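Local coordinates for Mlr7391 protein (Mesorhizobium loti, PDB 3HK4) that is of unproven function but belongs to the SnoaL-like branch of the NTF2-like proteins and is a putative polyketide cyclase, at residues 78-83 and 105-110; 99-104 and 116-121. All coordinates share one frame; numbering follows the deposited sequence. Where two conformers were deposited one is given.

Both contacts use strand 96-107, so they illustrate how one strand meets two neighbours. Interaction 1 pairs its end with the start of strand 80-93, the outermost strand on that side of the sheet within the chain, beside the second subunit. Interaction 2 pairs its middle with strand 114-125. The centre of interaction 1 lies about 17 Å, and that of interaction 2 about 9 Å, from the centre of the chain. Both are surface contacts, but the first adds a histidine–threonine bond and a water to a short ladder, while the second has a fuller ladder, a salt bridge and aromatic packing. They meet through a probable hydrogen bond from H83 N to D104 O and through packing such as V105 CG1 on M116 CG.

Interaction 1: 78-83 and 105-110; sequences ENHEVH and VTPKAT
H83 and T106 are brought together by matching first torsions: in each, the group that reaches across lies opposite the carbonyl carbon and beside the backbone N, CG for H83 (chi1 -48°) and OG1 for T106. The imidazole thus meets the hydroxyl at its edge, in the ring plane, with a short NE2 to OG1 hydrogen bond of 2.5 Å. E81 O lies over one face of the same ring, toward the rim, and R113 touches both side chains. V105 CG2 reaches H80 CB at 3.5 Å. The imidazole of H80 passes obliquely by P107, its CD2 lying 3.6 Å from P107 CA; ND1 bonds to W76 O and the ring stacks on W76, which fixes its turn. E81 and T106 form the hydrogen-bonded antiparallel pair, T106 N to E81 O at 2.8 Å and E81 N to T106 O at 3.0 Å. Past the strand ends, K108 N donates almost straight (171°) to N79 O at 2.8 Å, coming from above the carbonyl plane. A water donates to that same oxygen and accepts from A109 N, tying the turn after the strand to the segment before strand 80-93. K108 NZ is modelled improbably close to E78 O, so that bond is doubtful. The N79 amide is held at both ends, ND2 by W75 O and OD1 by H64 N of the second subunit. The contact thus lies at the open end of the antiparallel beta hairpin of strands 80-93 and 96-107, beside the second subunit. The implication is that N79 O, gripped by an amide and a water, closes the ladder at this end, while the histidine–threonine bond adds a side-chain link at the other, where either partner could be the donor.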
loop_
_atom_site.group_PDB
_atom_site.type_symbol
_atom_site.label_atom_id
_atom_site.label_comp_id
_atom_site.label_asym_id
_atom_site.label_seq_id
_atom_site.Cartn_x
_atom_site.Cartn_y
_atom_site.Cartn_z
ATOM N N GLU A 78 9.092 -3.296 2.653
ATOM C CA GLU A 78 9.057 -3.559 4.110
ATOM C C GLU A 78 8.359 -4.835 4.518
ATOM O O GLU A 78 8.512 -5.245 5.652
ATOM C CB GLU A 78 8.296 -2.451 4.813
ATOM C CG GLU A 78 8.915 -1.064 4.674
ATOM C CD GLU A 78 9.670 -0.579 5.896
ATOM O OE1 GLU A 78 9.785 -1.331 6.902
ATOM O OE2 GLU A 78 10.111 0.596 5.850
ATOM N N ASN A 79 7.559 -5.406 3.618
ATOM C CA ASN A 79 6.775 -6.580 3.874
ATOM C C ASN A 79 7.242 -7.810 3.109
ATOM O O ASN A 79 6.577 -8.841 3.178
ATOM C CB ASN A 79 5.303 -6.333 3.549
ATOM C CG ASN A 79 4.620 -5.512 4.598
ATOM O OD1 ASN A 79 4.068 -6.065 5.558
ATOM N ND2 ASN A 79 4.749 -4.216 4.502
ATOM N N HIS A 80 8.359 -7.709 2.388
ATOM C CA HIS A 80 8.901 -8.863 1.670
ATOM C C HIS A 80 10.413 -8.857 1.708
ATOM O O HIS A 80 11.036 -7.784 1.719
ATOM C CB HIS A 80 8.474 -8.820 0.210
ATOM C CG HIS A 80 7.001 -8.818 0.010
ATOM N ND1 HIS A 80 6.242 -7.665 0.106
ATOM C CD2 HIS A 80 6.139 -9.818 -0.274
ATOM C CE1 HIS A 80 4.971 -7.968 -0.071
ATOM N NE2 HIS A 80 4.880 -9.263 -0.323
ATOM N N GLU A 81 10.996 -10.051 1.770
ATOM C CA GLU A 81 12.442 -10.253 1.590
ATOM C C GLU A 81 12.600 -10.817 0.161
ATOM O O GLU A 81 12.014 -11.859 -0.173
ATOM C CB GLU A 81 13.014 -11.255 2.593
ATOM C CG GLU A 81 14.536 -11.270 2.505
ATOM C CD GLU A 81 15.173 -12.250 3.434
ATOM O OE1 GLU A 81 14.449 -12.789 4.333
ATOM O OE2 GLU A 81 16.398 -12.491 3.239
ATOM N N VAL A 82 13.413 -10.149 -0.650
ATOM C CA VAL A 82 13.630 -10.578 -2.011
ATOM C C VAL A 82 14.881 -11.441 -1.974
ATOM O O VAL A 82 15.876 -11.041 -1.390
ATOM C CB VAL A 82 13.799 -9.386 -2.974
ATOM C CG1 VAL A 82 15.166 -8.770 -2.837
ATOM C CG2 VAL A 82 13.537 -9.834 -4.425
ATOM N N HIS A 83 14.788 -12.636 -2.554
ATOM C CA HIS A 83 15.887 -13.557 -2.631
ATOM C C HIS A 83 16.339 -13.643 -4.091
ATOM O O HIS A 83 16.251 -14.706 -4.732
ATOM C CB HIS A 83 15.438 -14.942 -2.180
ATOM C CG HIS A 83 14.683 -14.951 -0.893
ATOM N ND1 HIS A 83 15.292 -14.775 0.322
ATOM C CD2 HIS A 83 13.371 -15.151 -0.631
ATOM C CE1 HIS A 83 14.389 -14.876 1.281
ATOM N NE2 HIS A 83 13.216 -15.110 0.728
ATOM N N VAL A 105 10.758 -14.703 -3.258
ATOM C CA VAL A 105 10.468 -13.707 -2.261
ATOM C C VAL A 105 9.804 -14.367 -1.060
ATOM O O VAL A 105 9.106 -15.375 -1.202
ATOM C CB VAL A 105 9.493 -12.628 -2.855
ATOM C CG1 VAL A 105 8.210 -13.236 -3.249
ATOM C CG2 VAL A 105 9.192 -11.596 -1.857
ATOM N N THR A 106 10.031 -13.827 0.122
ATOM C CA THR A 106 9.362 -14.313 1.309
ATOM C C THR A 106 8.522 -13.190 1.877
ATOM O O THR A 106 9.066 -12.221 2.454
ATOM C CB THR A 106 10.316 -14.780 2.411
ATOM O OG1 THR A 106 11.105 -15.864 1.932
ATOM C CG2 THR A 106 9.509 -15.236 3.617
ATOM N N PRO A 107 7.203 -13.292 1.709
ATOM C CA PRO A 107 6.296 -12.321 2.292
ATOM C C PRO A 107 6.275 -12.434 3.812
ATOM O O PRO A 107 6.215 -13.554 4.365
ATOM C CB PRO A 107 4.938 -12.747 1.745
ATOM C CG PRO A 107 5.222 -13.565 0.571
ATOM C CD PRO A 107 6.454 -14.318 0.969
ATOM N N LYS A 108 6.376 -11.298 4.495
ATOM C CA LYS A 108 6.245 -11.284 5.957
ATOM C C LYS A 108 4.924 -11.895 6.472
ATOM O O LYS A 108 4.871 -12.431 7.568
ATOM C CB LYS A 108 6.278 -9.847 6.489
ATOM C CG LYS A 108 7.594 -9.288 6.833
ATOM C CD LYS A 108 7.345 -8.021 7.691
ATOM C CE LYS A 108 8.626 -7.401 8.226
ATOM N NZ LYS A 108 9.461 -6.848 7.134
ATOM N N ALA A 109 3.857 -11.770 5.696
ATOM C CA ALA A 109 2.558 -12.299 6.097
ATOM C C ALA A 109 2.575 -13.818 6.295
ATOM O O ALA A 109 1.986 -14.331 7.252
ATOM C CB ALA A 109 1.506 -11.919 5.075
ATOM N N THR A 110 3.263 -14.535 5.413
ATOM C CA THR A 110 3.318 -15.994 5.503
ATOM C C THR A 110 4.634 -16.554 5.998
ATOM O O THR A 110 4.691 -17.687 6.507
ATOM C CB THR A 110 3.084 -16.590 4.128
ATOM O OG1 THR A 110 4.192 -16.265 3.264
ATOM C CG2 THR A 110 1.788 -16.047 3.542
HETATM O O HOH W 1 3.609 -9.761 3.360
#

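Interaction 2: 99-104 and 116-121; sequences LRFKFD and MDEVGL
L99, F101 and F103 pair with G120, E118 and M116 as the hydrogen-bonded positions of an antiparallel ladder, the strands running at 161°, with F101 N to E118 O at 2.8 Å nearly straight. On the face of R100, K102 and D117, the guanidinium grips the carboxylate side-on: NE lies 2.8 Å from D117 OD1 and NH2 3.2 Å from D117 OD2, the latter through its syn lone pair, with the two planes 13° apart. The bend at the second torsion brings the NE/NH2 edge of R100 to the carboxylate. K102 crosses D117 obliquely, its CE 3.7 Å from OD2, without its amine touching the carboxylate. E88 offers R100 NH1 a long, weak ion pair. On the other face, F103 (chi1 57°, CG between backbone N and carbonyl carbon) turns its ring across to the neighbouring strand. In one of its two deposited conformers, selenomethionine M116 places CB over that ring, 3.6 Å from its centroid, in a CH-pi contact. The F101 ring turns an edge to G120 N. This antiparallel hairpin, with its salt bridge on one face and a largely apolar face meeting helix 22-34 through L99 and F101, is consistent with the curved sheet of the NTF2-like fold.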
loop_
_atom_site.group_PDB
_atom_site.type_symbol
_atom_site.label_atom_id
_atom_site.label_comp_id
_atom_site.label_asym_id
_atom_site.label_seq_id
_atom_site.Cartn_x
_atom_site.Cartn_y
_atom_site.Cartn_z
ATOM N N LEU A 99 8.380 -6.261 -19.544
ATOM C CA LEU A 99 9.461 -6.928 -18.843
ATOM C C LEU A 99 8.902 -8.171 -18.182
ATOM O O LEU A 99 7.742 -8.235 -17.818
ATOM C CB LEU A 99 10.060 -6.036 -17.749
ATOM C CG LEU A 99 10.747 -4.758 -18.198
ATOM C CD1 LEU A 99 11.104 -3.848 -17.000
ATOM C CD2 LEU A 99 11.973 -5.158 -18.983
ATOM N N ARG A 100 9.730 -9.170 -18.036
ATOM C CA ARG A 100 9.321 -10.390 -17.358
ATOM C C ARG A 100 10.206 -10.499 -16.107
ATOM O O ARG A 100 11.418 -10.401 -16.198
ATOM C CB ARG A 100 9.444 -11.587 -18.290
ATOM C CG ARG A 100 8.830 -12.914 -17.726
ATOM C CD ARG A 100 9.849 -13.677 -16.937
ATOM N NE ARG A 100 9.414 -15.019 -16.608
ATOM C CZ ARG A 100 9.372 -16.040 -17.469
ATOM N NH1 ARG A 100 9.710 -15.901 -18.756
ATOM N NH2 ARG A 100 8.970 -17.225 -17.029
ATOM N N PHE A 101 9.550 -10.645 -14.959
ATOM C CA PHE A 101 10.166 -10.683 -13.644
ATOM C C PHE A 101 9.959 -12.065 -13.107
ATOM O O PHE A 101 8.840 -12.538 -13.124
ATOM C CB PHE A 101 9.462 -9.729 -12.719
ATOM C CG PHE A 101 9.490 -8.295 -13.175
ATOM C CD1 PHE A 101 10.598 -7.506 -12.929
ATOM C CD2 PHE A 101 8.400 -7.727 -13.790
ATOM C CE1 PHE A 101 10.634 -6.184 -13.302
ATOM C CE2 PHE A 101 8.411 -6.421 -14.192
ATOM C CZ PHE A 101 9.526 -5.620 -13.939
ATOM N N LYS A 102 11.040 -12.713 -12.691
ATOM C CA LYS A 102 11.003 -14.043 -12.037
ATOM C C LYS A 102 11.933 -13.928 -10.826
ATOM O O LYS A 102 13.146 -13.750 -10.970
ATOM C CB LYS A 102 11.407 -15.200 -12.970
ATOM C CG LYS A 102 10.902 -16.559 -12.447
ATOM C CD LYS A 102 11.506 -17.796 -13.140
ATOM C CE LYS A 102 10.883 -18.115 -14.499
ATOM N NZ LYS A 102 11.417 -19.443 -15.047
ATOM N N PHE A 103 11.363 -13.966 -9.634
ATOM C CA PHE A 103 12.133 -13.822 -8.392
ATOM C C PHE A 103 11.517 -14.586 -7.234
ATOM O O PHE A 103 10.299 -14.758 -7.176
ATOM C CB PHE A 103 12.238 -12.341 -8.007
ATOM C CG PHE A 103 10.901 -11.657 -7.848
ATOM C CD1 PHE A 103 10.240 -11.096 -8.956
ATOM C CD2 PHE A 103 10.288 -11.562 -6.602
ATOM C CE1 PHE A 103 8.977 -10.447 -8.811
ATOM C CE2 PHE A 103 9.030 -10.921 -6.455
ATOM C CZ PHE A 103 8.386 -10.354 -7.561
ATOM N N ASP A 104 12.372 -15.067 -6.330
ATOM C CA ASP A 104 11.915 -15.698 -5.105
ATOM C C ASP A 104 11.774 -14.587 -4.098
ATOM O O ASP A 104 12.582 -13.671 -4.059
ATOM C CB ASP A 104 12.871 -16.792 -4.573
ATOM C CG ASP A 104 12.772 -18.105 -5.361
ATOM O OD1 ASP A 104 12.034 -18.200 -6.362
ATOM O OD2 ASP A 104 13.445 -19.068 -4.970
HETATM N N MSE A 116 7.780 -15.672 -7.628
HETATM C CA MSE A 116 6.874 -14.822 -8.335
HETATM C C MSE A 116 7.289 -14.858 -9.792
HETATM O O MSE A 116 8.473 -14.974 -10.115
HETATM C CB MSE A 116 6.930 -13.413 -7.774
HETATM C CG MSE A 116 6.425 -13.336 -6.328
HETATM SE SE MSE A 116 4.580 -14.009 -6.093
HETATM C CE MSE A 116 4.442 -13.780 -4.188
ATOM N N ASP A 117 6.309 -14.865 -10.681
ATOM C CA ASP A 117 6.609 -14.866 -12.104
ATOM C C ASP A 117 5.557 -13.972 -12.713
ATOM O O ASP A 117 4.369 -14.294 -12.722
ATOM C CB ASP A 117 6.551 -16.304 -12.617
ATOM C CG ASP A 117 7.076 -16.471 -14.032
ATOM O OD1 ASP A 117 7.396 -15.497 -14.735
ATOM O OD2 ASP A 117 7.172 -17.622 -14.472
ATOM N N GLU A 118 5.986 -12.795 -13.135
ATOM C CA GLU A 118 5.060 -11.829 -13.686
ATOM C C GLU A 118 5.596 -11.040 -14.868
ATOM O O GLU A 118 6.806 -10.983 -15.134
ATOM C CB GLU A 118 4.551 -10.892 -12.573
ATOM C CG GLU A 118 5.544 -10.247 -11.688
ATOM C CD GLU A 118 4.911 -9.160 -10.798
ATOM O OE1 GLU A 118 3.679 -9.248 -10.538
ATOM O OE2 GLU A 118 5.670 -8.231 -10.379
ATOM N N VAL A 119 4.650 -10.471 -15.608
ATOM C CA VAL A 119 4.958 -9.641 -16.719
ATOM C C VAL A 119 4.431 -8.287 -16.352
ATOM O O VAL A 119 3.302 -8.135 -15.886
ATOM C CB VAL A 119 4.361 -10.137 -18.085
ATOM C CG1 VAL A 119 4.566 -9.111 -19.148
ATOM C CG2 VAL A 119 5.050 -11.477 -18.527
ATOM N N GLY A 120 5.284 -7.306 -16.578
ATOM C CA GLY A 120 4.909 -5.883 -16.409
ATOM C C GLY A 120 4.814 -5.188 -17.770
ATOM O O GLY A 120 5.711 -5.338 -18.590
ATOM N N LEU A 121 3.764 -4.405 -17.999
ATOM C CA LEU A 121 3.616 -3.656 -19.252
ATOM C C LEU A 121 3.622 -2.174 -18.949
ATOM O O LEU A 121 2.819 -1.721 -18.129
ATOM C CB LEU A 121 2.311 -4.030 -19.951
ATOM C CG LEU A 121 2.057 -3.469 -21.341
ATOM C CD1 LEU A 121 3.016 -4.109 -22.405
ATOM C CD2 LEU A 121 0.615 -3.730 -21.727
#